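Local coordinates for protein N-acetyl-beta-D glucosaminidase (Rhizomucor miehei CAU432, PDB 4ZM6) that probably hydrolyses beta-linked N-acetylglucosamine as a family 3 glycosidase and, through a GCN5-related region that binds acetyl-CoA, acetylates glucosamine, at residues Ile49-Gln54 with Gly90-Tyr95; Val79-Gly84 with Met116-Glu121; Gly14-Cys19 with Gln331-Leu336; Leu39-Leu44 with Asn293-Ile298. All coordinates share one frame; numbering follows the deposited sequence.

Contact 1: residues Ile49-Gln54 with Gly90-Tyr95; sequences IATPKQ and GDSGTY
With CG1 beside the backbone N (chi1 -81°), Ile49 has its methyl CG2 anti to that N and presents it to Ser92, while its CG1-CD1 arm turns off in another direction. Ser92 answers with a chi1 of -44°, which sets OG beside its own backbone N and opposite its carbonyl carbon, facing the bend of residues 49-52. Ile49 CG2 and Ser92 OG then come within 3.5 Å, a van der Waals touch of methyl against hydroxyl. The same oxygen, Ser92 OG, lies 3.7 Å from Thr51 CA, so it sits against the backbone where the loop turns into the helix. That hydroxyl donates its hydrogen bond to Leu89 O a little earlier in its own loop. A serine therefore suits the place: it is small enough to fit close to the bend, and its polar end braces its own turn. Pro52 meets the serine as well. Its ring carbons CD and CG lie against it, CD 3.7 Å from Ser92 CB and CG 3.9 Å from Ser92 O. Proline is well placed in the first turn of a helix, where its missing N-H costs no helical hydrogen bond, and its compact ring offers the neighbouring loop an apolar surface. The contact lies near the surface of the TIM-barrel domain. It joins the first turn of helix 52-68, and the loop leading into it from strand 41-44, to residues 90-95 in the connection between strand 76-79 and helix 99-105, with helix 357-368 against Thr94.

Contact 2: residues Val79-Gly84 with Met116-Glu121; sequences VDQENG and MAISKE
In the TIM-barrel domain, the loop that leaves strand 76-79 packs on helix 108-125, and this contact is one of the places where they meet; Val79 also touches Leu122 of that helix, and Asn83 touches Val114. Ile118 is the helix residue that does the touching here, and each of its branches has its own partner. CG2, anti to the backbone N, lies 3.9 Å from Gln81 CG: methyl meets methylene, the two side chains crossing at about a right angle. Gln81 reaches it by an extended first torsion (chi1 -175°), after which the chain bends at chi2 (57°), and OE1 accepts a weak hydrogen bond from Arg88 N. The other branch, CG1-CD1, runs past the side chain of Asn83 in the opposite direction, with Ile118 CG1 and Asn83 CG 4.0 Å apart. Asparagine suits this turn because its backbone has a positive phi (98°), which it tolerates better than most residues with a side chain. Acidic side chains of the same loop serve other partners: Asp80 forms salt bridges with Lys179 and Arg88, and Glu82 with Lys179 and Arg149. Between the two segments the chemistry is thus van der Waals packing, with the aliphatic part of a glutamine and the side chain of an asparagine beside a branched isoleucine, so the helix contributes shape and apolar surface here.

Contact 3: residues Gly14-Cys19 with Gln331-Leu336; sequences GQLLMC and QRVAQL
Val333 sends its CB from helix 323-340 toward the turn at Gln15 and Leu16, and both of its methyls find a partner there. CG1, anti to the backbone N (chi1 178°), comes within 3.8 Å of Gln15 O and lies 4.4 Å from Gln15 CB, touching the carbonyl and the start of the side chain. The second methyl, CG2, turns to the other residue of the turn: it is 4.3 Å from Leu16 CD1, an ordinary apolar contact between branch tips. A valine fits because its fork begins at CB; its two short methyls can each meet a different one of two consecutive residues while the helix backbone stays close, with Val333 CA only 7.2 Å from Gln15 CA. Leu16 suits its place for the complementary reason. Its CB does not aim at this part of the helix, but its longer side chain reaches the helix surface, where Ile326 and Leu330 also receive it. The side chain of Gln15, partly exposed, also touches Leu330 and Lys337 of that helix. The turn itself is tied by a backbone hydrogen bond from Leu17 N to Gly14 O of 3.3 Å. Directly after it the chain enters strand 17-19, which lies between strands 41-44 and 296-298 in the parallel sheet; helix 323-340 thus packs on the lead-in to that strand, and Val333 also meets Met295 in the approach to strand 296-298.

Contact 4: residues Leu39-Leu44 with Asn293-Ile298; sequences LGSIIL and NDMAMI
Ile43 overlaps the far end of Met297: its CD1 lies 3.4 Å from Met297 CE and 4.2 Å from Met297 SD. The two side chains cross at about a right angle. Ile43 gets there with CG1 anti to the backbone N (chi1 174°) and a nearly straight second torsion, which stretches the longer branch outward from the strand. Met297 is extended as well, and although its CB does not aim at the other strand, its length carries the terminal CE across. Such reach is needed, because these strands are not neighbours. In the parallel sheet of the TIM-barrel domain, strand 17-19 runs between 41-44 and 296-298, and the closest CA atoms, those of Ile43 and Met297, remain 8.4 Å apart. The extended branch of Ile43 and the long unbranched Met297 meet over the intervening strand, whose Met18 also packs against Ile43. Toward the start of strand 41-44 a second, looser approach is made by Ser41 and Met295. Ser41 OG is 4.1 Å from Met295 SD, while the hydroxyl donates a weak hydrogen bond to Leu17 O of the intervening strand. A small serine suits this buried site, since its hydroxyl can be satisfied by an adjacent backbone carbonyl. Met295 bends at chi3 (-66°), and its side chain also rests on Val264 and Ile266 of strand 264-267, while Ile43 meets Leu131 just beyond strand 129-130.

How the contacts relate
From the N terminus, residues 14-19 come first, and contact 3 closes the longest loop when helix 323-340 returns to them. Contact 4 lies within that span, joining the strands on either side of 17-19; the two are linked by the Met18 O to Ile298 N hydrogen bond and the Arg332-Asp294 salt bridge. Inside the loop of contact 4, contact 1 closes the stretch from the start of helix 52-68 to the loop at 90-95, and contact 2 the one from the loop at 79-84 to helix 108-125. These two cross, their segments alternating, and Thr94 and Glu121 join them by a probable hydrogen bond. Leu44 touches both Ile49 and Val79, so strand 41-44 meets contacts 1 and 2.

Contact 1: residues Ile49-Gln54 with Gly90-Tyr95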
loop_
_atom_site.group_PDB
_atom_site.type_symbol
_atom_site.label_atom_id
_atom_site.label_comp_id
_atom_site.label_asym_id
_atom_site.label_seq_id
_atom_site.Cartn_x
_atom_site.Cartn_y
_atom_site.Cartn_z
ATOM N N ILE A 49 1.535 13.974 40.820
ATOM C CA ILE A 49 2.583 12.962 40.983
ATOM C C ILE A 49 3.597 13.453 42.014
ATOM O O ILE A 49 4.544 14.171 41.681
ATOM C CB ILE A 49 3.263 12.587 39.632
ATOM C CG1 ILE A 49 2.408 11.571 38.863
ATOM C CG2 ILE A 49 4.641 11.954 39.838
ATOM C CD1 ILE A 49 1.009 12.031 38.514
ATOM N N ALA A 50 3.374 13.071 43.273
ATOM C CA ALA A 50 4.329 13.354 44.335
ATOM C C ALA A 50 5.527 12.447 44.140
ATOM O O ALA A 50 6.613 12.906 43.781
ATOM C CB ALA A 50 3.707 13.137 45.708
ATOM N N THR A 51 5.304 11.150 44.348
ATOM C CA THR A 51 6.362 10.145 44.279
ATOM C C THR A 51 5.713 8.764 44.508
ATOM O O THR A 51 4.642 8.686 45.125
ATOM C CB THR A 51 7.512 10.460 45.281
ATOM O OG1 THR A 51 8.780 10.303 44.630
ATOM C CG2 THR A 51 7.444 9.600 46.562
ATOM N N PRO A 52 6.358 7.681 44.022
ATOM C CA PRO A 52 5.745 6.348 43.891
ATOM C C PRO A 52 4.819 5.918 45.033
ATOM O O PRO A 52 3.700 5.465 44.781
ATOM C CB PRO A 52 6.957 5.419 43.808
ATOM C CG PRO A 52 8.015 6.249 43.175
ATOM C CD PRO A 52 7.793 7.646 43.674
ATOM N N LYS A 53 5.285 6.055 46.271
ATOM C CA LYS A 53 4.474 5.708 47.439
ATOM C C LYS A 53 3.210 6.562 47.506
ATOM O O LYS A 53 2.108 6.044 47.713
ATOM C CB LYS A 53 5.279 5.875 48.734
ATOM C CG LYS A 53 6.340 4.807 48.956
ATOM C CD LYS A 53 6.693 4.680 50.432
ATOM C CE LYS A 53 7.727 3.591 50.679
ATOM N NZ LYS A 53 7.949 3.368 52.135
ATOM N N GLN A 54 3.385 7.868 47.317
ATOM C CA GLN A 54 2.283 8.825 47.396
ATOM C C GLN A 54 1.244 8.572 46.312
ATOM O O GLN A 54 0.047 8.748 46.539
ATOM C CB GLN A 54 2.801 10.260 47.260
ATOM C CG GLN A 54 2.147 11.256 48.213
ATOM C CD GLN A 54 2.819 11.324 49.583
ATOM O OE1 GLN A 54 3.731 10.549 49.889
ATOM N NE2 GLN A 54 2.367 12.258 50.415
ATOM N N GLY A 90 8.242 12.060 36.013
ATOM C CA GLY A 90 9.399 12.824 36.484
ATOM C C GLY A 90 10.567 11.948 36.903
ATOM O O GLY A 90 11.278 11.407 36.055
ATOM N N ASP A 91 10.770 11.834 38.216
ATOM C CA ASP A 91 11.797 10.965 38.800
ATOM C C ASP A 91 11.197 9.697 39.397
ATOM O O ASP A 91 11.928 8.787 39.789
ATOM C CB ASP A 91 12.560 11.709 39.898
ATOM C CG ASP A 91 13.270 12.941 39.384
ATOM O OD1 ASP A 91 13.839 12.886 38.271
ATOM O OD2 ASP A 91 13.263 13.966 40.097
ATOM N N SER A 92 9.872 9.649 39.481
ATOM C CA SER A 92 9.172 8.475 39.988
ATOM C C SER A 92 9.345 7.282 39.042
ATOM O O SER A 92 9.419 6.140 39.491
ATOM C CB SER A 92 7.681 8.785 40.161
ATOM O OG SER A 92 7.489 10.055 40.761
ATOM N N GLY A 93 9.411 7.564 37.740
ATOM C CA GLY A 93 9.575 6.541 36.710
ATOM C C GLY A 93 10.751 6.813 35.789
ATOM O O GLY A 93 11.353 7.883 35.830
ATOM N N THR A 94 11.071 5.841 34.943
ATOM C CA THR A 94 12.258 5.909 34.099
ATOM C C THR A 94 12.095 6.893 32.940
ATOM O O THR A 94 11.008 7.032 32.388
ATOM C CB THR A 94 12.590 4.517 33.527
ATOM O OG1 THR A 94 12.633 3.562 34.592
ATOM C CG2 THR A 94 13.934 4.527 32.795
ATOM N N TYR A 95 13.181 7.579 32.592
ATOM C CA TYR A 95 13.252 8.346 31.348
ATOM C C TYR A 95 13.488 7.383 30.186
ATOM O O TYR A 95 14.555 6.780 30.081
ATOM C CB TYR A 95 14.399 9.371 31.381
ATOM C CG TYR A 95 14.148 10.575 32.259
ATOM C CD1 TYR A 95 13.315 11.601 31.834
ATOM C CD2 TYR A 95 14.752 10.695 33.509
ATOM C CE1 TYR A 95 13.074 12.707 32.633
ATOM C CE2 TYR A 95 14.519 11.797 34.314
ATOM C CZ TYR A 95 13.679 12.802 33.871
ATOM O OH TYR A 95 13.435 13.903 34.663
#

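Contact 2: residues Val79-Gly84 with Met116-Glu121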
loop_
_atom_site.group_PDB
_atom_site.type_symbol
_atom_site.label_atom_id
_atom_site.label_comp_id
_atom_site.label_asym_id
_atom_site.label_seq_id
_atom_site.Cartn_x
_atom_site.Cartn_y
_atom_site.Cartn_z
ATOM N N VAL A 79 -3.425 9.714 32.273
ATOM C CA VAL A 79 -2.250 10.576 32.359
ATOM C C VAL A 79 -1.630 10.801 30.969
ATOM O O VAL A 79 -1.694 9.925 30.105
ATOM C CB VAL A 79 -1.197 9.972 33.318
ATOM C CG1 VAL A 79 -0.529 8.750 32.705
ATOM C CG2 VAL A 79 -0.154 11.008 33.698
ATOM N N ASP A 80 -1.041 11.976 30.761
ATOM C CA ASP A 80 -0.300 12.276 29.534
ATOM C C ASP A 80 1.155 11.838 29.665
ATOM O O ASP A 80 2.023 12.666 29.944
ATOM C CB ASP A 80 -0.306 13.782 29.251
ATOM C CG ASP A 80 -1.554 14.251 28.571
ATOM O OD1 ASP A 80 -1.853 13.758 27.466
ATOM O OD2 ASP A 80 -2.219 15.142 29.129
ATOM N N GLN A 81 1.437 10.558 29.455
ATOM C CA GLN A 81 2.819 10.081 29.523
ATOM C C GLN A 81 3.376 9.785 28.131
ATOM O O GLN A 81 3.353 8.642 27.672
ATOM C CB GLN A 81 2.921 8.854 30.439
ATOM C CG GLN A 81 4.344 8.359 30.680
ATOM C CD GLN A 81 5.262 9.419 31.266
ATOM O OE1 GLN A 81 4.812 10.357 31.919
ATOM N NE2 GLN A 81 6.557 9.266 31.037
ATOM N N GLU A 82 3.887 10.823 27.475
ATOM C CA GLU A 82 4.431 10.705 26.122
ATOM C C GLU A 82 5.931 10.401 26.106
ATOM O O GLU A 82 6.461 9.979 25.077
ATOM C CB GLU A 82 4.137 11.974 25.326
ATOM C CG GLU A 82 2.653 12.202 25.101
ATOM C CD GLU A 82 2.354 13.477 24.342
ATOM O OE1 GLU A 82 1.249 14.020 24.525
ATOM O OE2 GLU A 82 3.209 13.938 23.557
ATOM N N ASN A 83 6.599 10.657 27.234
ATOM C CA ASN A 83 7.959 10.167 27.541
ATOM C C ASN A 83 9.131 11.128 27.298
ATOM O O ASN A 83 10.001 11.269 28.168
ATOM C CB ASN A 83 8.254 8.803 26.892
ATOM C CG ASN A 83 7.378 7.695 27.439
ATOM O OD1 ASN A 83 6.764 6.941 26.680
ATOM N ND2 ASN A 83 7.321 7.584 28.761
ATOM N N GLY A 84 9.171 11.778 26.143
ATOM C CA GLY A 84 10.300 12.652 25.821
ATOM C C GLY A 84 10.283 13.946 26.610
ATOM O O GLY A 84 10.600 13.972 27.803
ATOM N N MET A 116 5.735 -0.838 26.595
ATOM C CA MET A 116 5.519 -1.951 27.513
ATOM C C MET A 116 6.107 -1.618 28.876
ATOM O O MET A 116 5.435 -1.763 29.897
ATOM C CB MET A 116 6.172 -3.229 26.984
ATOM C CG MET A 116 5.531 -3.786 25.726
ATOM S SD MET A 116 6.440 -5.204 25.085
ATOM C CE MET A 116 5.754 -6.492 26.124
ATOM N N ALA A 117 7.361 -1.172 28.874
ATOM C CA ALA A 117 8.064 -0.766 30.093
ATOM C C ALA A 117 7.323 0.332 30.860
ATOM O O ALA A 117 7.260 0.303 32.092
ATOM C CB ALA A 117 9.466 -0.299 29.750
ATOM N N ILE A 118 6.764 1.293 30.129
ATOM C CA ILE A 118 6.035 2.402 30.737
ATOM C C ILE A 118 4.704 1.935 31.302
ATOM O O ILE A 118 4.334 2.329 32.404
ATOM C CB ILE A 118 5.823 3.559 29.728
ATOM C CG1 ILE A 118 7.134 4.328 29.535
ATOM C CG2 ILE A 118 4.709 4.505 30.167
ATOM C CD1 ILE A 118 7.660 5.018 30.782
ATOM N N SER A 119 3.984 1.106 30.557
ATOM C CA SER A 119 2.674 0.634 31.015
ATOM C C SER A 119 2.799 -0.177 32.307
ATOM O O SER A 119 1.957 -0.071 33.195
ATOM C CB SER A 119 1.956 -0.170 29.919
ATOM O OG SER A 119 2.861 -0.987 29.205
ATOM N N LYS A 120 3.864 -0.969 32.402
ATOM C CA LYS A 120 4.174 -1.727 33.616
ATOM C C LYS A 120 4.292 -0.776 34.807
ATOM O O LYS A 120 3.638 -0.971 35.829
ATOM C CB LYS A 120 5.482 -2.506 33.428
ATOM C CG LYS A 120 5.718 -3.647 34.407
ATOM C CD LYS A 120 7.093 -4.266 34.166
ATOM C CE LYS A 120 7.167 -5.740 34.549
ATOM N NZ LYS A 120 7.247 -5.956 36.020
ATOM N N GLU A 121 5.114 0.263 34.651
ATOM C CA GLU A 121 5.303 1.270 35.693
ATOM C C GLU A 121 3.991 1.970 36.046
ATOM O O GLU A 121 3.630 2.057 37.213
ATOM C CB GLU A 121 6.362 2.300 35.278
ATOM C CG GLU A 121 7.784 1.752 35.293
ATOM C CD GLU A 121 8.857 2.822 35.141
ATOM O OE1 GLU A 121 8.524 4.028 35.142
ATOM O OE2 GLU A 121 10.047 2.452 35.016
#

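Contact 3: residues Gly14-Cys19 with Gln331-Leu336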
loop_
_atom_site.group_PDB
_atom_site.type_symbol
_atom_site.label_atom_id
_atom_site.label_comp_id
_atom_site.label_asym_id
_atom_site.label_seq_id
_atom_site.Cartn_x
_atom_site.Cartn_y
_atom_site.Cartn_z
ATOM N N GLY A 14 -22.094 10.462 34.346
ATOM C CA GLY A 14 -20.788 10.710 34.959
ATOM C C GLY A 14 -19.666 9.888 34.345
ATOM O O GLY A 14 -18.512 10.319 34.330
ATOM N N GLN A 15 -20.007 8.707 33.830
ATOM C CA GLN A 15 -19.033 7.832 33.169
ATOM C C GLN A 15 -18.430 8.477 31.907
ATOM O O GLN A 15 -17.332 8.107 31.485
ATOM C CB GLN A 15 -19.666 6.474 32.809
ATOM C CG GLN A 15 -20.172 5.643 33.991
ATOM C CD GLN A 15 -19.065 5.122 34.903
ATOM O OE1 GLN A 15 -18.534 5.852 35.740
ATOM N NE2 GLN A 15 -18.736 3.843 34.761
ATOM N N LEU A 16 -19.144 9.445 31.327
ATOM C CA LEU A 16 -18.710 10.138 30.107
ATOM C C LEU A 16 -17.755 11.315 30.351
ATOM O O LEU A 16 -17.539 12.125 29.447
ATOM C CB LEU A 16 -19.933 10.635 29.316
ATOM C CG LEU A 16 -20.626 9.634 28.390
ATOM C CD1 LEU A 16 -20.827 8.285 29.060
ATOM C CD2 LEU A 16 -21.946 10.196 27.880
ATOM N N LEU A 17 -17.171 11.409 31.545
ATOM C CA LEU A 17 -16.273 12.524 31.858
ATOM C C LEU A 17 -14.925 12.106 32.425
ATOM O O LEU A 17 -14.766 11.009 32.962
ATOM C CB LEU A 17 -16.941 13.504 32.828
ATOM C CG LEU A 17 -17.666 14.678 32.167
ATOM C CD1 LEU A 17 -19.143 14.365 31.966
ATOM C CD2 LEU A 17 -17.483 15.934 33.005
ATOM N N MET A 18 -13.966 13.020 32.289
ATOM C CA MET A 18 -12.612 12.854 32.798
ATOM C C MET A 18 -12.168 14.204 33.341
ATOM O O MET A 18 -12.149 15.193 32.604
ATOM C CB MET A 18 -11.671 12.402 31.678
ATOM C CG MET A 18 -10.254 12.085 32.138
ATOM S SD MET A 18 -9.200 11.496 30.798
ATOM C CE MET A 18 -9.948 9.906 30.457
ATOM N N CYS A 19 -11.823 14.244 34.626
ATOM C CA CYS A 19 -11.569 15.507 35.318
ATOM C C CYS A 19 -10.357 15.408 36.239
ATOM O O CYS A 19 -10.120 14.367 36.855
ATOM C CB CYS A 19 -12.805 15.910 36.126
ATOM S SG CYS A 19 -14.384 15.643 35.276
ATOM N N GLN A 331 -22.415 2.446 26.715
ATOM C CA GLN A 331 -22.101 1.072 26.317
ATOM C C GLN A 331 -20.617 0.926 25.931
ATOM O O GLN A 331 -19.948 -0.015 26.367
ATOM C CB GLN A 331 -23.028 0.652 25.156
ATOM C CG GLN A 331 -22.646 -0.610 24.388
ATOM C CD GLN A 331 -23.278 -1.877 24.943
ATOM O OE1 GLN A 331 -23.769 -2.721 24.186
ATOM N NE2 GLN A 331 -23.266 -2.021 26.268
ATOM N N ARG A 332 -20.113 1.856 25.119
ATOM C CA ARG A 332 -18.714 1.836 24.678
ATOM C C ARG A 332 -17.745 2.018 25.840
ATOM O O ARG A 332 -16.667 1.413 25.859
ATOM C CB ARG A 332 -18.453 2.922 23.629
ATOM C CG ARG A 332 -19.082 2.653 22.270
ATOM C CD ARG A 332 -18.637 3.690 21.249
ATOM N NE ARG A 332 -19.501 3.745 20.064
ATOM C CZ ARG A 332 -20.483 4.627 19.860
ATOM N NH1 ARG A 332 -20.770 5.567 20.754
ATOM N NH2 ARG A 332 -21.189 4.570 18.739
ATOM N N VAL A 333 -18.131 2.856 26.799
ATOM C CA VAL A 333 -17.308 3.114 27.982
ATOM C C VAL A 333 -17.332 1.921 28.940
ATOM O O VAL A 333 -16.335 1.636 29.602
ATOM C CB VAL A 333 -17.766 4.387 28.720
ATOM C CG1 VAL A 333 -16.934 4.615 29.978
ATOM C CG2 VAL A 333 -17.673 5.587 27.794
ATOM N N ALA A 334 -18.472 1.239 29.019
ATOM C CA ALA A 334 -18.572 -0.002 29.788
ATOM C C ALA A 334 -17.649 -1.066 29.187
ATOM O O ALA A 334 -16.828 -1.653 29.896
ATOM C CB ALA A 334 -20.009 -0.499 29.817
ATOM N N GLN A 335 -17.782 -1.294 27.882
ATOM C CA GLN A 335 -16.906 -2.218 27.155
ATOM C C GLN A 335 -15.426 -1.915 27.403
ATOM O O GLN A 335 -14.640 -2.823 27.683
ATOM C CB GLN A 335 -17.203 -2.174 25.647
ATOM C CG GLN A 335 -18.363 -3.063 25.215
ATOM C CD GLN A 335 -19.010 -2.610 23.911
ATOM O OE1 GLN A 335 -19.449 -1.466 23.785
ATOM N NE2 GLN A 335 -19.085 -3.515 22.941
ATOM N N LEU A 336 -15.060 -0.638 27.307
ATOM C CA LEU A 336 -13.676 -0.223 27.503
ATOM C C LEU A 336 -13.207 -0.522 28.923
ATOM O O LEU A 336 -12.115 -1.048 29.118
ATOM C CB LEU A 336 -13.496 1.267 27.184
ATOM C CG LEU A 336 -12.066 1.820 27.280
ATOM C CD1 LEU A 336 -11.077 0.937 26.540
ATOM C CD2 LEU A 336 -11.987 3.240 26.751
#

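Contact 4: residues Leu39-Leu44 with Asn293-Ile298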
loop_
_atom_site.group_PDB
_atom_site.type_symbol
_atom_site.label_atom_id
_atom_site.label_comp_id
_atom_site.label_asym_id
_atom_site.label_seq_id
_atom_site.Cartn_x
_atom_site.Cartn_y
_atom_site.Cartn_z
ATOM N N LEU A 39 -18.766 10.180 38.578
ATOM C CA LEU A 39 -17.626 10.441 37.688
ATOM C C LEU A 39 -16.898 9.124 37.417
ATOM O O LEU A 39 -16.621 8.368 38.352
ATOM C CB LEU A 39 -16.652 11.451 38.314
ATOM C CG LEU A 39 -15.950 12.489 37.424
ATOM C CD1 LEU A 39 -14.647 12.938 38.076
ATOM C CD2 LEU A 39 -15.671 11.992 36.017
ATOM N N GLY A 40 -16.599 8.850 36.146
ATOM C CA GLY A 40 -16.021 7.568 35.737
ATOM C C GLY A 40 -14.535 7.542 35.424
ATOM O O GLY A 40 -13.952 6.462 35.328
ATOM N N SER A 41 -13.920 8.710 35.243
ATOM C CA SER A 41 -12.510 8.784 34.871
ATOM C C SER A 41 -11.822 9.993 35.499
ATOM O O SER A 41 -12.421 11.056 35.636
ATOM C CB SER A 41 -12.363 8.847 33.346
ATOM O OG SER A 41 -13.342 8.056 32.686
ATOM N N ILE A 42 -10.558 9.814 35.871
ATOM C CA ILE A 42 -9.733 10.878 36.439
ATOM C C ILE A 42 -8.537 11.096 35.524
ATOM O O ILE A 42 -8.124 10.176 34.817
ATOM C CB ILE A 42 -9.211 10.495 37.845
ATOM C CG1 ILE A 42 -10.370 10.123 38.782
ATOM C CG2 ILE A 42 -8.368 11.616 38.449
ATOM C CD1 ILE A 42 -11.351 11.247 39.052
ATOM N N ILE A 43 -7.988 12.309 35.540
ATOM C CA ILE A 43 -6.729 12.612 34.848
ATOM C C ILE A 43 -5.753 13.273 35.823
ATOM O O ILE A 43 -6.153 14.076 36.664
ATOM C CB ILE A 43 -6.943 13.495 33.589
ATOM C CG1 ILE A 43 -5.591 13.906 32.981
ATOM C CG2 ILE A 43 -7.787 14.722 33.908
ATOM C CD1 ILE A 43 -5.679 14.470 31.577
ATOM N N LEU A 44 -4.476 12.923 35.699
ATOM C CA LEU A 44 -3.437 13.400 36.607
ATOM C C LEU A 44 -2.312 14.117 35.861
ATOM O O LEU A 44 -2.070 13.865 34.676
ATOM C CB LEU A 44 -2.853 12.223 37.390
ATOM C CG LEU A 44 -3.835 11.311 38.133
ATOM C CD1 LEU A 44 -3.074 10.191 38.824
ATOM C CD2 LEU A 44 -4.659 12.096 39.140
ATOM N N ASN A 293 -18.758 12.706 20.223
ATOM C CA ASN A 293 -17.798 12.255 21.230
ATOM C C ASN A 293 -18.499 11.406 22.284
ATOM O O ASN A 293 -19.643 11.687 22.658
ATOM C CB ASN A 293 -17.122 13.443 21.923
ATOM C CG ASN A 293 -16.049 14.094 21.071
ATOM O OD1 ASN A 293 -14.903 13.645 21.053
ATOM N ND2 ASN A 293 -16.404 15.180 20.391
ATOM N N ASP A 294 -17.817 10.366 22.753
ATOM C CA ASP A 294 -18.314 9.568 23.865
ATOM C C ASP A 294 -17.910 10.162 25.212
ATOM O O ASP A 294 -18.488 9.813 26.232
ATOM C CB ASP A 294 -17.780 8.138 23.774
ATOM C CG ASP A 294 -18.358 7.368 22.607
ATOM O OD1 ASP A 294 -19.582 7.436 22.386
ATOM O OD2 ASP A 294 -17.587 6.682 21.908
ATOM N N MET A 295 -16.918 11.047 25.227
ATOM C CA MET A 295 -16.301 11.453 26.483
ATOM C C MET A 295 -15.767 12.882 26.420
ATOM O O MET A 295 -15.294 13.327 25.371
ATOM C CB MET A 295 -15.168 10.477 26.820
ATOM C CG MET A 295 -14.911 10.289 28.305
ATOM S SD MET A 295 -13.991 8.784 28.683
ATOM C CE MET A 295 -15.182 7.552 28.177
ATOM N N ALA A 296 -15.845 13.590 27.549
ATOM C CA ALA A 296 -15.366 14.974 27.642
ATOM C C ALA A 296 -14.292 15.127 28.721
ATOM O O ALA A 296 -14.444 14.642 29.844
ATOM C CB ALA A 296 -16.526 15.919 27.911
ATOM N N MET A 297 -13.215 15.817 28.367
ATOM C CA MET A 297 -12.075 15.992 29.252
ATOM C C MET A 297 -12.089 17.405 29.823
ATOM O O MET A 297 -12.242 18.380 29.083
ATOM C CB MET A 297 -10.782 15.735 28.477
ATOM C CG MET A 297 -9.498 15.939 29.264
ATOM S SD MET A 297 -8.074 15.406 28.295
ATOM C CE MET A 297 -6.744 16.386 28.992
ATOM N N ILE A 298 -11.947 17.506 31.143
ATOM C CA ILE A 298 -11.893 18.799 31.826
ATOM C C ILE A 298 -10.799 18.761 32.897
ATOM O O ILE A 298 -11.071 18.690 34.097
ATOM C CB ILE A 298 -13.258 19.186 32.447
ATOM C CG1 ILE A 298 -14.406 18.909 31.464
ATOM C CG2 ILE A 298 -13.247 20.654 32.857
ATOM C CD1 ILE A 298 -15.780 19.278 31.980
#